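PDB 4Z8T: AvrRxo1-ORF1, which is a type III effector of a plant-pathogenic Xanthomonas with a polynucleotide kinase domain related to zeta toxins, and probably phosphorylates a nucleotide-like substrate. Local coordinates for residues A[5-10]-A[126-131]; A[105-110]-A[132-137]. All coordinates share one frame; numbering follows the deposited sequence.

Helix 123-141 is common to both contacts: residues 126-131 meet the first helix of the crystallised fragment, 6-10, in contact 1, and the next turns, 132-137, meet residues 105-110 in contact 2. Their centres lie about 10 Å apart. Lys108 ties them directly, its NZ standing 2.9 Å from His127 ND1 and 3.0 Å from Ser130 OG, both probable hydrogen bonds, while Val126 CG2 packs at 3.8 Å on Lys108 O. Contact 1 is the more peripheral, about 19 Å from the chain centre against 12 Å for contact 2. A probable P-loop follows strand 66-71, and none of its residues belongs to either contact.

Contact 1 (A[5-10]-A[126-131]); sequences GTDEIY and VHSESS
A small, buried polar contact sets the first helix of the crystallised fragment, 6-10, across the early turns of helix 123-141, with Thr6 against Val126 and Glu129 at its heart. The short axes run nearly perpendicular, at 85°, and approach to 8.4 Å. Thr6 donates its hydroxyl to the carboxylate of Glu129, OG1 to OE1 2.6 Å; the donor comes from above the carboxylate plane, 43° out of it, and the two side chains cross at about a right angle. With OG1 placed between the backbone N and the carbonyl carbon (chi1 53°), the methyl CG2 is left to pack on Val126 CG1 at 3.8 Å, so one threonine serves both a polar and an apolar neighbour.

Helix 123-141 is kinked here, and the amide of Glu129 lacks a bond to the preceding turn. A water supplies the missing acceptor, 2.9 Å from Glu129 N, and donates to Thr6 OG1 at 2.8 Å, which gives the hydroxyl a second link to the same residue. Farther along, Asp7 OD2 rests on Ser128 CB at 3.6 Å, and another water lies between Asp7 OD1 and Ser128 OG.

The other carboxylate oxygen of Glu129 is held by Arg36 and His40 of helix 34-60, which should stabilise its negative charge. Phe121 packs beside Thr6, Leu26 of helix 22-27 beside Asp7, and Leu111 of helix 108-113 beside Val126 and Glu129, so that the crossing is flanked by helices 22-27, 34-60 and 108-113 and by the loop carrying Phe121.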
# COMPACT_ATOMS: atom_id res chain seq x y z
N GLY A 5 12.39 -17.52 34.50
CA GLY A 5 11.50 -16.44 34.89
C GLY A 5 11.41 -16.32 36.40
O GLY A 5 11.64 -17.29 37.12
N THR A 6 11.05 -15.14 36.89
CA THR A 6 10.99 -14.92 38.33
C THR A 6 9.85 -15.69 38.96
O THR A 6 9.87 -15.98 40.16
CB THR A 6 10.90 -13.45 38.71
OG1 THR A 6 9.82 -12.84 37.99
CG2 THR A 6 12.21 -12.74 38.37
N ASP A 7 8.84 -16.03 38.16
CA ASP A 7 7.75 -16.84 38.68
C ASP A 7 8.25 -18.24 39.02
O ASP A 7 7.79 -18.86 39.98
CB ASP A 7 6.56 -16.88 37.72
CG ASP A 7 6.93 -17.32 36.32
OD1 ASP A 7 8.13 -17.30 35.96
OD2 ASP A 7 6.00 -17.68 35.56
N GLU A 8 9.22 -18.72 38.25
CA GLU A 8 9.83 -20.02 38.51
C GLU A 8 10.86 -19.95 39.65
O GLU A 8 10.93 -20.86 40.48
CB GLU A 8 10.47 -20.58 37.24
CG GLU A 8 9.46 -21.02 36.18
CD GLU A 8 9.72 -20.43 34.81
OE1 GLU A 8 10.82 -20.67 34.25
OE2 GLU A 8 8.83 -19.72 34.28
N ILE A 9 11.63 -18.87 39.69
CA ILE A 9 12.65 -18.68 40.73
C ILE A 9 12.03 -18.49 42.11
O ILE A 9 12.50 -19.06 43.11
CB ILE A 9 13.55 -17.46 40.40
CG1 ILE A 9 14.36 -17.72 39.12
CG2 ILE A 9 14.47 -17.11 41.57
CD1 ILE A 9 15.11 -16.51 38.59
N TYR A 10 10.97 -17.68 42.19
CA TYR A 10 10.40 -17.32 43.48
C TYR A 10 9.11 -18.05 43.82
O TYR A 10 8.57 -17.90 44.92
CB TYR A 10 10.25 -15.79 43.59
CG TYR A 10 11.58 -15.08 43.55
CD1 TYR A 10 12.45 -15.13 44.63
CD2 TYR A 10 11.98 -14.38 42.42
CE1 TYR A 10 13.68 -14.49 44.58
CE2 TYR A 10 13.20 -13.74 42.37
CZ TYR A 10 14.04 -13.80 43.45
OH TYR A 10 15.25 -13.16 43.39
N VAL A 126 10.97 -10.95 34.18
CA VAL A 126 9.99 -10.49 35.17
C VAL A 126 8.57 -10.32 34.62
O VAL A 126 7.66 -9.94 35.36
CB VAL A 126 10.42 -9.18 35.89
CG1 VAL A 126 11.71 -9.39 36.71
CG2 VAL A 126 10.60 -8.02 34.90
N HIS A 127 8.36 -10.60 33.33
CA HIS A 127 7.07 -10.24 32.73
C HIS A 127 5.86 -10.96 33.32
O HIS A 127 4.83 -10.32 33.62
CB HIS A 127 7.07 -10.41 31.21
CG HIS A 127 5.75 -10.09 30.59
ND1 HIS A 127 5.27 -8.80 30.47
CD2 HIS A 127 4.78 -10.90 30.08
CE1 HIS A 127 4.07 -8.83 29.92
NE2 HIS A 127 3.76 -10.08 29.66
N SER A 128 5.96 -12.27 33.48
CA SER A 128 4.84 -13.03 34.05
C SER A 128 4.49 -12.51 35.44
O SER A 128 3.32 -12.28 35.75
CB SER A 128 5.18 -14.52 34.13
OG SER A 128 5.23 -15.08 32.83
N GLU A 129 5.50 -12.33 36.27
CA GLU A 129 5.28 -11.79 37.60
C GLU A 129 4.64 -10.39 37.55
O GLU A 129 3.75 -10.07 38.34
CB GLU A 129 6.60 -11.76 38.37
CG GLU A 129 6.45 -11.40 39.83
CD GLU A 129 7.79 -11.35 40.54
OE1 GLU A 129 8.83 -11.23 39.84
OE2 GLU A 129 7.80 -11.44 41.78
N SER A 130 5.09 -9.55 36.62
CA SER A 130 4.57 -8.18 36.55
C SER A 130 3.12 -8.21 36.09
O SER A 130 2.31 -7.38 36.51
CB SER A 130 5.43 -7.31 35.62
OG SER A 130 5.16 -7.57 34.26
N SER A 131 2.79 -9.19 35.24
CA SER A 131 1.42 -9.33 34.74
C SER A 131 0.51 -9.78 35.87
O SER A 131 -0.60 -9.26 36.04
CB SER A 131 1.38 -10.31 33.56
OG SER A 131 0.07 -10.42 33.04
O HOH W 1 8.08 -13.58 35.86
O HOH W 2 8.00 -16.74 33.09

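Contact 2 (A[105-110]-A[132-137]); sequences DVFKSS and FLADRF
The ring of Phe107 is the bump of this contact, and the hollow it enters is formed by Leu133, Ala134 and Phe137 on one side of helix 123-141. Phe107 CG stands beside the backbone N, opposite the carbonyl carbon (chi1 -65°), which carries the ring to that helix. Leu133 lies under one face: its CB sits 3.9 Å from the ring centroid and 14° off the normal, a CH-pi contact, while its CD1 reaches forward to Phe107 CD1 at 4.0 Å. Ala134, with little bulk of its own, lets the ring come down close to the backbone, and Phe107 CE2 approaches Ala134 N to 3.8 Å. At the far rim Phe107 CZ meets Phe137 CB at 4.2 Å, near the ring plane. The carbonyl oxygen of Ser130 also lies against the ring, so the hollow has the i, i+3, i+4, i+7 spacing of the sockets in knobs-into-holes packing, though only this one ring is inserted. This packing, without a hydrogen bond between the two segments, joins the lead-in to helix 108-113 to helix 123-141, within the region resembling zeta toxin P-loop kinases. Val106 CG2 covers the opposite face, 3.7 Å above the plane and offset toward the rim. The turn is braced by a salt bridge from Lys108 NZ to Asp105 OD1, 2.7 Å. Leu133 and Phe137 also touch His40 and Ala47 of helix 34-60; Asp105 hydrogen-bonds to Ser98, and Asp135 forms a salt bridge with Arg59, both of the AvrRxo1-ORF2 chain.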
# COMPACT_ATOMS: atom_id res chain seq x y z
N ASP A 105 3.96 -3.24 32.81
CA ASP A 105 5.29 -2.66 32.71
C ASP A 105 5.72 -1.75 33.87
O ASP A 105 6.91 -1.56 34.09
CB ASP A 105 5.43 -1.91 31.38
CG ASP A 105 5.28 -2.83 30.19
OD1 ASP A 105 5.63 -4.03 30.32
OD2 ASP A 105 4.81 -2.36 29.14
N VAL A 106 4.76 -1.19 34.61
CA VAL A 106 5.10 -0.30 35.72
C VAL A 106 5.79 -1.04 36.88
O VAL A 106 6.42 -0.40 37.72
CB VAL A 106 3.89 0.48 36.31
CG1 VAL A 106 3.18 1.30 35.22
CG2 VAL A 106 2.93 -0.47 37.02
N PHE A 107 5.64 -2.36 36.92
CA PHE A 107 6.24 -3.15 38.01
C PHE A 107 7.59 -3.72 37.64
O PHE A 107 8.30 -4.25 38.51
CB PHE A 107 5.33 -4.31 38.43
CG PHE A 107 4.02 -3.87 39.02
CD1 PHE A 107 3.98 -3.31 40.30
CD2 PHE A 107 2.83 -4.00 38.32
CE1 PHE A 107 2.79 -2.90 40.86
CE2 PHE A 107 1.63 -3.59 38.87
CZ PHE A 107 1.61 -3.04 40.15
N LYS A 108 7.95 -3.64 36.36
CA LYS A 108 9.09 -4.38 35.84
C LYS A 108 10.44 -3.93 36.38
O LYS A 108 11.27 -4.77 36.71
CB LYS A 108 9.12 -4.35 34.31
CG LYS A 108 8.13 -5.33 33.68
CD LYS A 108 8.36 -5.43 32.18
CE LYS A 108 7.56 -6.58 31.60
NZ LYS A 108 6.11 -6.30 31.73
N SER A 109 10.65 -2.63 36.49
CA SER A 109 11.92 -2.13 36.99
C SER A 109 12.15 -2.59 38.43
O SER A 109 13.22 -3.09 38.77
CB SER A 109 11.97 -0.60 36.92
OG SER A 109 13.20 -0.12 37.43
N SER A 110 11.12 -2.46 39.26
CA SER A 110 11.23 -2.86 40.66
C SER A 110 11.47 -4.36 40.78
O SER A 110 12.28 -4.80 41.60
CB SER A 110 9.98 -2.46 41.46
OG SER A 110 9.94 -1.06 41.66
N PHE A 132 1.00 -10.72 36.67
CA PHE A 132 0.29 -11.15 37.87
C PHE A 132 0.01 -9.97 38.81
O PHE A 132 -1.10 -9.82 39.33
CB PHE A 132 1.08 -12.25 38.58
CG PHE A 132 0.82 -12.34 40.04
CD1 PHE A 132 -0.31 -12.99 40.52
CD2 PHE A 132 1.71 -11.80 40.95
CE1 PHE A 132 -0.55 -13.08 41.88
CE2 PHE A 132 1.47 -11.88 42.31
CZ PHE A 132 0.34 -12.53 42.77
N LEU A 133 1.01 -9.13 39.04
CA LEU A 133 0.81 -7.96 39.89
C LEU A 133 -0.19 -6.99 39.28
O LEU A 133 -1.00 -6.40 40.00
CB LEU A 133 2.13 -7.25 40.19
CG LEU A 133 3.08 -7.99 41.13
CD1 LEU A 133 4.26 -7.10 41.47
CD2 LEU A 133 2.36 -8.44 42.41
N ALA A 134 -0.14 -6.80 37.96
CA ALA A 134 -1.06 -5.87 37.32
C ALA A 134 -2.49 -6.34 37.47
O ALA A 134 -3.41 -5.54 37.65
CB ALA A 134 -0.71 -5.69 35.84
N ASP A 135 -2.69 -7.66 37.42
CA ASP A 135 -4.03 -8.22 37.52
C ASP A 135 -4.56 -8.10 38.94
O ASP A 135 -5.75 -7.84 39.15
CB ASP A 135 -4.04 -9.67 37.06
CG ASP A 135 -3.82 -9.80 35.58
OD1 ASP A 135 -4.06 -8.81 34.85
OD2 ASP A 135 -3.42 -10.90 35.13
N ARG A 136 -3.68 -8.28 39.92
CA ARG A 136 -4.09 -8.07 41.30
C ARG A 136 -4.38 -6.59 41.53
O ARG A 136 -5.34 -6.24 42.23
CB ARG A 136 -3.00 -8.57 42.26
CG ARG A 136 -3.33 -8.30 43.70
CD ARG A 136 -3.13 -9.52 44.60
NE ARG A 136 -2.93 -9.10 45.98
CZ ARG A 136 -3.88 -8.61 46.76
NH1 ARG A 136 -3.60 -8.24 48.00
NH2 ARG A 136 -5.12 -8.48 46.31
N PHE A 137 -3.58 -5.73 40.91
CA PHE A 137 -3.75 -4.29 41.04
C PHE A 137 -5.10 -3.88 40.44
O PHE A 137 -5.90 -3.19 41.08
CB PHE A 137 -2.56 -3.59 40.36
CG PHE A 137 -2.65 -2.08 40.31
CD1 PHE A 137 -2.98 -1.34 41.43
CD2 PHE A 137 -2.35 -1.42 39.13
CE1 PHE A 137 -3.04 0.05 41.36
CE2 PHE A 137 -2.39 -0.03 39.06
CZ PHE A 137 -2.74 0.70 40.18